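Local coordinates for nitrogenase molybdenum-iron protein alpha chain (PDB 4WES) that forms, with the beta chain, the molybdenum-iron component of nitrogenase, which reduces dinitrogen to ammonium at an iron-molybdenum-sulfur cluster, at residues E224-V236 with L308-I320. Residues are numbered along the deposited sequence; the frame is centred on the assembly and turned at random.
Sequences EMDRVLEKIGYHV and LTKRTEEVIAEEI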
ATOM      1  N   GLU A 224      -3.235  25.094 -22.207  1.00  9.79           N
ATOM      2  CA  GLU A 224      -4.364  25.914 -21.776  1.00  9.86           C
ATOM      3  C   GLU A 224      -4.391  27.261 -22.506  1.00  9.94           C
ATOM      4  O   GLU A 224      -5.477  27.709 -22.897  1.00 12.29           O
ATOM      5  CB  GLU A 224      -4.336  26.059 -20.242  1.00 10.23           C
ATOM      6  CG  GLU A 224      -5.362  27.039 -19.698  1.00 10.89           C
ATOM      7  CD  GLU A 224      -6.828  26.766 -19.984  1.00 10.91           C
ATOM      8  OE1 GLU A 224      -7.624  27.693 -19.735  1.00 11.70           O
ATOM      9  OE2 GLU A 224      -7.163  25.633 -20.430  1.00 12.14           O
ATOM     10  N   MET A 225      -3.249  27.919 -22.667  1.00 10.18           N
ATOM     11  CA  MET A 225      -3.134  29.131 -23.486  0.51 11.01           C
ATOM     12  C   MET A 225      -3.663  28.856 -24.881  1.00 11.18           C
ATOM     13  O   MET A 225      -4.431  29.632 -25.473  1.00 12.44           O
ATOM     14  CB  MET A 225      -1.655  29.560 -23.614  0.51 10.72           C
ATOM     15  CG  MET A 225      -1.013  30.028 -22.314  0.51 11.97           C
ATOM     16  SD  MET A 225       0.732  30.473 -22.523  0.51 17.82           S
ATOM     17  CE  MET A 225       1.283  30.342 -20.834  0.51 16.87           C
ATOM     18  N   ASP A 226      -3.138  27.764 -25.457  1.00 10.53           N
ATOM     19  CA  ASP A 226      -3.465  27.444 -26.850  1.00 10.88           C
ATOM     20  C   ASP A 226      -4.939  27.212 -27.012  1.00 10.52           C
ATOM     21  O   ASP A 226      -5.537  27.573 -28.037  1.00 11.58           O
ATOM     22  CB  ASP A 226      -2.686  26.213 -27.343  1.00 11.08           C
ATOM     23  CG  ASP A 226      -1.201  26.463 -27.440  1.00 14.26           C
ATOM     24  OD1 ASP A 226      -0.751  27.611 -27.227  1.00 14.47           O
ATOM     25  OD2 ASP A 226      -0.497  25.479 -27.752  1.00 19.52           O
ATOM     26  N   ARG A 227      -5.591  26.569 -26.047  1.00 10.45           N
ATOM     27  CA  ARG A 227      -7.029  26.303 -26.132  1.00 10.13           C
ATOM     28  C   ARG A 227      -7.792  27.599 -26.382  1.00 11.34           C
ATOM     29  O   ARG A 227      -8.680  27.664 -27.259  1.00 12.58           O
ATOM     30  CB  ARG A 227      -7.488  25.668 -24.809  1.00 12.38           C
ATOM     31  CG  ARG A 227      -8.959  25.299 -24.778  1.00 11.98           C
ATOM     32  CD  ARG A 227      -9.384  24.748 -23.441  1.00 12.21           C
ATOM     33  NE  ARG A 227      -9.330  25.733 -22.378  1.00 11.98           N
ATOM     34  CZ  ARG A 227     -10.226  26.698 -22.174  1.00 11.97           C
ATOM     35  NH1 ARG A 227     -11.305  26.782 -22.949  1.00 13.07           N
ATOM     36  NH2 ARG A 227     -10.044  27.603 -21.228  1.00 12.00           N
ATOM     37  N   VAL A 228      -7.460  28.624 -25.606  1.00 11.41           N
ATOM     38  CA  VAL A 228      -8.152  29.910 -25.719  1.00 12.73           C
ATOM     39  C   VAL A 228      -7.771  30.651 -26.989  1.00 11.81           C
ATOM     40  O   VAL A 228      -8.628  31.209 -27.675  1.00 12.50           O
ATOM     41  CB  VAL A 228      -7.935  30.784 -24.454  1.00 17.03           C
ATOM     42  CG1 VAL A 228      -8.514  32.149 -24.596  1.00 21.43           C
ATOM     43  CG2 VAL A 228      -8.609  30.082 -23.305  1.00 28.41           C
ATOM     44  N   LEU A 229      -6.489  30.650 -27.338  1.00 11.44           N
ATOM     45  CA  LEU A 229      -6.043  31.344 -28.549  1.00 11.01           C
ATOM     46  C   LEU A 229      -6.691  30.730 -29.779  1.00 11.53           C
ATOM     47  O   LEU A 229      -7.127  31.459 -30.696  1.00 12.18           O
ATOM     48  CB  LEU A 229      -4.514  31.283 -28.653  1.00 11.08           C
ATOM     49  CG  LEU A 229      -3.767  32.091 -27.599  1.00 11.56           C
ATOM     50  CD1 LEU A 229      -2.273  31.796 -27.638  1.00 15.72           C
ATOM     51  CD2 LEU A 229      -4.048  33.564 -27.747  1.00 14.13           C
ATOM     52  N   GLU A 230      -6.745  29.405 -29.832  1.00 11.77           N
ATOM     53  CA  GLU A 230      -7.343  28.742 -30.981  1.00 12.94           C
ATOM     54  C   GLU A 230      -8.864  28.978 -31.036  1.00 12.61           C
ATOM     55  O   GLU A 230      -9.422  29.103 -32.154  1.00 14.31           O
ATOM     56  CB  GLU A 230      -6.985  27.245 -30.953  1.00 13.57           C
ATOM     57  CG  GLU A 230      -5.500  27.066 -31.261  1.00 15.27           C
ATOM     58  CD  GLU A 230      -4.920  25.674 -31.040  1.00 18.17           C
ATOM     59  OE1 GLU A 230      -3.764  25.470 -31.503  1.00 22.02           O
ATOM     60  OE2 GLU A 230      -5.567  24.764 -30.460  1.00 23.75           O
ATOM     61  N   LYS A 231      -9.538  29.072 -29.892  1.00 13.15           N
ATOM     62  CA  LYS A 231     -10.965  29.410 -29.887  1.00 14.78           C
ATOM     63  C   LYS A 231     -11.229  30.791 -30.508  1.00 13.68           C
ATOM     64  O   LYS A 231     -12.227  30.977 -31.213  1.00 15.62           O
ATOM     65  CB  LYS A 231     -11.527  29.436 -28.451  1.00 16.83           C
ATOM     66  CG  LYS A 231     -12.001  28.143 -27.865  1.00 23.70           C
ATOM     67  CD  LYS A 231     -12.421  28.348 -26.408  1.00 26.96           C
ATOM     68  CE  LYS A 231     -13.748  29.047 -26.317  1.00 24.06           C
ATOM     69  NZ  LYS A 231     -14.331  28.844 -24.963  1.00 22.26           N
ATOM     70  N   ILE A 232     -10.328  31.734 -30.272  1.00 12.79           N
ATOM     71  CA  ILE A 232     -10.499  33.069 -30.821  1.00 13.28           C
ATOM     72  C   ILE A 232     -10.234  33.059 -32.335  1.00 14.60           C
ATOM     73  O   ILE A 232     -10.848  33.851 -33.096  1.00 16.59           O
ATOM     74  CB  ILE A 232      -9.588  34.054 -30.088  1.00 14.08           C
ATOM     75  CG1 ILE A 232     -10.077  34.209 -28.643  1.00 14.59           C
ATOM     76  CG2 ILE A 232      -9.564  35.378 -30.810  1.00 14.90           C
ATOM     77  CD1 ILE A 232      -9.087  34.877 -27.721  1.00 15.44           C
ATOM     78  N   GLY A 233      -9.326  32.184 -32.769  1.00 13.62           N
ATOM     79  CA  GLY A 233      -9.039  32.051 -34.199  1.00 15.38           C
ATOM     80  C   GLY A 233      -7.589  32.208 -34.586  1.00 13.70           C
ATOM     81  O   GLY A 233      -7.285  32.182 -35.788  1.00 15.84           O
ATOM     82  N   TYR A 234      -6.689  32.357 -33.635  1.00 12.69           N
ATOM     83  CA  TYR A 234      -5.273  32.416 -33.969  1.00 12.27           C
ATOM     84  C   TYR A 234      -4.741  31.060 -34.381  1.00 12.55           C
ATOM     85  O   TYR A 234      -5.241  30.007 -33.935  1.00 14.05           O
ATOM     86  CB  TYR A 234      -4.459  32.914 -32.771  1.00 12.24           C
ATOM     87  CG  TYR A 234      -4.793  34.345 -32.380  1.00 11.91           C
ATOM     88  CD1 TYR A 234      -4.333  35.427 -33.140  1.00 13.45           C
ATOM     89  CD2 TYR A 234      -5.582  34.619 -31.271  1.00 12.21           C
ATOM     90  CE1 TYR A 234      -4.638  36.733 -32.809  1.00 13.03           C
ATOM     91  CE2 TYR A 234      -5.898  35.917 -30.930  1.00 12.01           C
ATOM     92  CZ  TYR A 234      -5.441  36.975 -31.698  1.00 12.80           C
ATOM     93  OH  TYR A 234      -5.735  38.268 -31.369  1.00 14.33           O
ATOM     94  N   HIS A 235      -3.686  31.078 -35.182  1.00 12.09           N
ATOM     95  CA  HIS A 235      -2.908  29.913 -35.454  1.00 12.14           C
ATOM     96  C   HIS A 235      -1.684  30.002 -34.543  1.00 11.61           C
ATOM     97  O   HIS A 235      -0.890  30.934 -34.680  1.00 12.08           O
ATOM     98  CB  HIS A 235      -2.447  29.867 -36.917  1.00 15.45           C
ATOM     99  CG  HIS A 235      -1.527  28.729 -37.182  1.00 17.30           C
ATOM    100  ND1 HIS A 235      -0.207  28.894 -37.559  1.00 22.73           N
ATOM    101  CD2 HIS A 235      -1.731  27.399 -37.090  1.00 20.31           C
ATOM    102  CE1 HIS A 235       0.359  27.710 -37.697  1.00 22.15           C
ATOM    103  NE2 HIS A 235      -0.544  26.786 -37.423  1.00 30.27           N
ATOM    104  N   VAL A 236      -1.514  29.029 -33.644  1.00 10.57           N
ATOM    105  CA  VAL A 236      -0.361  29.031 -32.777  1.00 10.33           C
ATOM    106  C   VAL A 236       0.770  28.322 -33.513  1.00 10.30           C
ATOM    107  O   VAL A 236       0.899  27.097 -33.475  1.00 11.84           O
ATOM    108  CB  VAL A 236      -0.629  28.434 -31.384  1.00 10.93           C
ATOM    109  CG1 VAL A 236       0.598  28.582 -30.509  1.00 11.36           C
ATOM    110  CG2 VAL A 236      -1.835  29.092 -30.746  1.00 12.61           C
ATOM    111  N   LEU A 308     -11.633  38.956 -35.356  1.00 24.20           N
ATOM    112  CA  LEU A 308     -10.773  38.568 -34.226  1.00 22.25           C
ATOM    113  C   LEU A 308     -11.135  39.371 -32.994  1.00 19.43           C
ATOM    114  O   LEU A 308     -11.186  38.849 -31.875  1.00 17.73           O
ATOM    115  CB  LEU A 308      -9.285  38.799 -34.493  1.00 27.23           C
ATOM    116  CG  LEU A 308      -8.425  37.734 -35.143  1.00 29.32           C
ATOM    117  CD1 LEU A 308      -6.988  38.251 -35.149  1.00 38.78           C
ATOM    118  CD2 LEU A 308      -8.549  36.404 -34.439  1.00 35.84           C
ATOM    119  N   THR A 309     -11.363  40.661 -33.180  1.00 17.90           N
ATOM    120  CA  THR A 309     -11.740  41.498 -32.059  1.00 16.96           C
ATOM    121  C   THR A 309     -13.065  41.071 -31.416  1.00 18.04           C
ATOM    122  O   THR A 309     -13.188  40.950 -30.183  1.00 18.26           O
ATOM    123  CB  THR A 309     -11.759  42.960 -32.487  1.00 20.19           C
ATOM    124  OG1 THR A 309     -10.424  43.362 -32.814  1.00 21.58           O
ATOM    125  CG2 THR A 309     -12.317  43.841 -31.382  1.00 25.67           C
ATOM    126  N   LYS A 310     -14.048  40.791 -32.270  1.00 19.62           N
ATOM    127  CA  LYS A 310     -15.349  40.341 -31.818  1.00 21.18           C
ATOM    128  C   LYS A 310     -15.233  39.030 -31.051  1.00 17.49           C
ATOM    129  O   LYS A 310     -15.798  38.892 -29.956  1.00 19.16           O
ATOM    130  CB  LYS A 310     -16.284  40.173 -33.024  1.00 24.92           C
ATOM    131  CG  LYS A 310     -17.668  39.626 -32.696  1.00 29.06           C
ATOM    132  CD  LYS A 310     -18.428  39.252 -33.964  1.00 39.87           C
ATOM    133  CE  LYS A 310     -19.741  38.553 -33.684  1.00 57.21           C
ATOM    134  NZ  LYS A 310     -20.858  39.528 -33.540  1.00118.20           N
ATOM    135  N   ARG A 311     -14.512  38.062 -31.622  1.00 17.47           N
ATOM    136  CA  ARG A 311     -14.362  36.755 -30.998  1.00 18.66           C
ATOM    137  C   ARG A 311     -13.580  36.890 -29.707  1.00 16.03           C
ATOM    138  O   ARG A 311     -13.826  36.158 -28.761  1.00 17.07           O
ATOM    139  CB  ARG A 311     -13.633  35.754 -31.923  1.00 22.36           C
ATOM    140  CG  ARG A 311     -14.498  35.127 -32.970  1.00 25.55           C
ATOM    141  CD  ARG A 311     -15.616  34.308 -32.331  1.00 25.42           C
ATOM    142  NE  ARG A 311     -15.125  33.050 -31.796  1.00 28.06           N
ATOM    143  CZ  ARG A 311     -15.614  32.426 -30.729  1.00 25.12           C
ATOM    144  NH1 ARG A 311     -15.103  31.265 -30.353  1.00 27.58           N
ATOM    145  NH2 ARG A 311     -16.606  32.950 -30.039  1.00 24.15           N
ATOM    146  N   THR A 312     -12.616  37.806 -29.672  1.00 14.90           N
ATOM    147  CA  THR A 312     -11.811  38.028 -28.459  1.00 14.27           C
ATOM    148  C   THR A 312     -12.742  38.335 -27.284  1.00 14.50           C
ATOM    149  O   THR A 312     -12.666  37.717 -26.215  1.00 14.82           O
ATOM    150  CB  THR A 312     -10.753  39.151 -28.639  1.00 14.72           C
ATOM    151  OG1 THR A 312      -9.771  38.733 -29.580  1.00 15.19           O
ATOM    152  CG2 THR A 312     -10.032  39.482 -27.359  1.00 14.90           C
ATOM    153  N   GLU A 313     -13.644  39.275 -27.497  1.00 14.70           N
ATOM    154  CA  GLU A 313     -14.552  39.674 -26.419  1.00 16.17           C
ATOM    155  C   GLU A 313     -15.568  38.582 -26.095  1.00 15.59           C
ATOM    156  O   GLU A 313     -15.914  38.381 -24.929  1.00 16.87           O
ATOM    157  CB  GLU A 313     -15.205  41.029 -26.708  1.00 17.19           C
ATOM    158  CG  GLU A 313     -14.183  42.150 -26.768  1.00 17.65           C
ATOM    159  CD  GLU A 313     -13.440  42.340 -25.462  1.00 17.77           C
ATOM    160  OE1 GLU A 313     -12.238  42.624 -25.502  1.00 18.96           O
ATOM    161  OE2 GLU A 313     -14.048  42.211 -24.381  1.00 19.80           O
ATOM    162  N   GLU A 314     -16.058  37.864 -27.107  1.00 15.62           N
ATOM    163  CA  GLU A 314     -16.975  36.750 -26.836  1.00 16.36           C
ATOM    164  C   GLU A 314     -16.295  35.688 -25.979  1.00 15.67           C
ATOM    165  O   GLU A 314     -16.900  35.172 -25.030  1.00 16.04           O
ATOM    166  CB  GLU A 314     -17.462  36.093 -28.127  1.00 19.12           C
ATOM    167  CG  GLU A 314     -18.393  36.979 -28.914  1.00 22.79           C
ATOM    168  CD  GLU A 314     -18.737  36.436 -30.284  1.00 25.05           C
ATOM    169  OE1 GLU A 314     -18.140  35.421 -30.737  1.00 26.61           O
ATOM    170  OE2 GLU A 314     -19.634  37.054 -30.895  1.00 30.35           O
ATOM    171  N   VAL A 315     -15.068  35.313 -26.342  1.00 14.81           N
ATOM    172  CA  VAL A 315     -14.371  34.268 -25.613  1.00 14.65           C
ATOM    173  C   VAL A 315     -14.020  34.702 -24.189  1.00 13.48           C
ATOM    174  O   VAL A 315     -14.212  33.937 -23.249  1.00 13.90           O
ATOM    175  CB  VAL A 315     -13.134  33.792 -26.400  1.00 14.38           C
ATOM    176  CG1 VAL A 315     -12.262  32.872 -25.569  1.00 15.45           C
ATOM    177  CG2 VAL A 315     -13.578  33.089 -27.693  1.00 16.62           C
ATOM    178  N   ILE A 316     -13.546  35.931 -24.036  1.00 13.44           N
ATOM    179  CA  ILE A 316     -13.271  36.472 -22.687  1.00 13.55           C
ATOM    180  C   ILE A 316     -14.540  36.366 -21.833  1.00 13.98           C
ATOM    181  O   ILE A 316     -14.497  35.863 -20.700  1.00 13.91           O
ATOM    182  CB  ILE A 316     -12.757  37.925 -22.746  1.00 13.30           C
ATOM    183  CG1 ILE A 316     -11.321  37.964 -23.280  1.00 13.70           C
ATOM    184  CG2 ILE A 316     -12.829  38.578 -21.372  1.00 15.13           C
ATOM    185  CD1 ILE A 316     -10.857  39.340 -23.634  1.00 14.66           C
ATOM    186  N   ALA A 317     -15.673  36.816 -22.366  1.00 14.45           N
ATOM    187  CA  ALA A 317     -16.881  36.834 -21.563  1.00 14.73           C
ATOM    188  C   ALA A 317     -17.335  35.427 -21.170  1.00 14.79           C
ATOM    189  O   ALA A 317     -17.723  35.203 -20.011  1.00 15.64           O
ATOM    190  CB  ALA A 317     -17.988  37.549 -22.305  1.00 16.26           C
ATOM    191  N   GLU A 318     -17.256  34.479 -22.111  1.00 14.00           N
ATOM    192  CA  GLU A 318     -17.724  33.140 -21.806  1.00 15.55           C
ATOM    193  C   GLU A 318     -16.780  32.436 -20.826  1.00 14.54           C
ATOM    194  O   GLU A 318     -17.213  31.704 -19.926  1.00 15.23           O
ATOM    195  CB  GLU A 318     -17.960  32.293 -23.044  1.00 23.55           C
ATOM    196  CG  GLU A 318     -16.780  31.733 -23.714  1.00 26.98           C
ATOM    197  CD  GLU A 318     -17.143  31.113 -25.032  1.00 29.60           C
ATOM    198  OE1 GLU A 318     -18.323  31.162 -25.427  1.00 42.93           O
ATOM    199  OE2 GLU A 318     -16.244  30.624 -25.690  1.00 27.12           O
ATOM    200  N   GLU A 319     -15.468  32.630 -20.999  1.00 13.34           N
ATOM    201  CA  GLU A 319     -14.489  32.011 -20.111  1.00 13.27           C
ATOM    202  C   GLU A 319     -14.632  32.546 -18.674  1.00 12.86           C
ATOM    203  O   GLU A 319     -14.594  31.788 -17.699  1.00 13.37           O
ATOM    204  CB  GLU A 319     -13.089  32.246 -20.651  1.00 13.06           C
ATOM    205  CG  GLU A 319     -12.755  31.488 -21.935  1.00 13.97           C
ATOM    206  CD  GLU A 319     -12.574  29.991 -21.752  1.00 15.14           C
ATOM    207  OE1 GLU A 319     -12.116  29.540 -20.666  1.00 16.48           O
ATOM    208  OE2 GLU A 319     -12.752  29.257 -22.745  1.00 17.78           O
ATOM    209  N   ILE A 320     -14.820  33.856 -18.542  1.00 11.77           N
ATOM    210  CA  ILE A 320     -14.956  34.451 -17.219  1.00 12.85           C
ATOM    211  C   ILE A 320     -16.279  34.012 -16.598  1.00 13.11           C
ATOM    212  O   ILE A 320     -16.328  33.667 -15.407  1.00 13.34           O
ATOM    213  CB  ILE A 320     -14.815  35.968 -17.274  1.00 13.76           C
ATOM    214  CG1 ILE A 320     -13.363  36.336 -17.590  1.00 15.04           C
ATOM    215  CG2 ILE A 320     -15.286  36.606 -15.952  1.00 16.11           C
ATOM    216  CD1 ILE A 320     -13.095  37.807 -17.709  1.00 17.25           C
TER
HETATM  217  O   HOH W   1     -13.672  31.513 -33.790  1.00 37.61           O
HETATM  218  O   HOH W   2      -7.113  38.371 -29.056  1.00 13.69           O
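Arg227 and Glu319 meet end-on: NH1 reaches OE2 and NH2 reaches OE1, each at 2.9 Å, with the guanidinium and carboxylate planes turned 43° apart. Glu224 occupies another edge of the same guanidinium, bound side-on through NE and NH2; the two carboxylates, each held by two nitrogens, fix the rotation of the Arg227 guanidinium. Lys231, its chain bent at chi3 (75°), brings NZ to Glu319 OE2 at 2.8 Å from the face opposite Arg227 NH1, and also to Glu318 OE2. The shared oxygen thus has two cationic donors, which would probably stabilise its negative charge.

Beside this network Ile232 acts as a knob in the hole formed by Leu308, Arg311, Thr312 and Val315. Farther along, Leu308 CD2 sits over one face of the Tyr234 ring in a CH-pi contact, while a water links Tyr234 OH to Thr312 OG1. At the Schellman end of helix 221-232, Arg311 NH1 donates to Lys231 O from above the carbonyl plane.

Segments 224-232 and 308-320 cross at 134° between their N-to-C directions. Helix 306-334 thus packs on the helix of the beta-alpha-beta crossover joining parallel strands 209-215 and 235-239, the latter outermost in its sheet within this chain; Phe493 of helix 492-507 touches Val228 and Glu319.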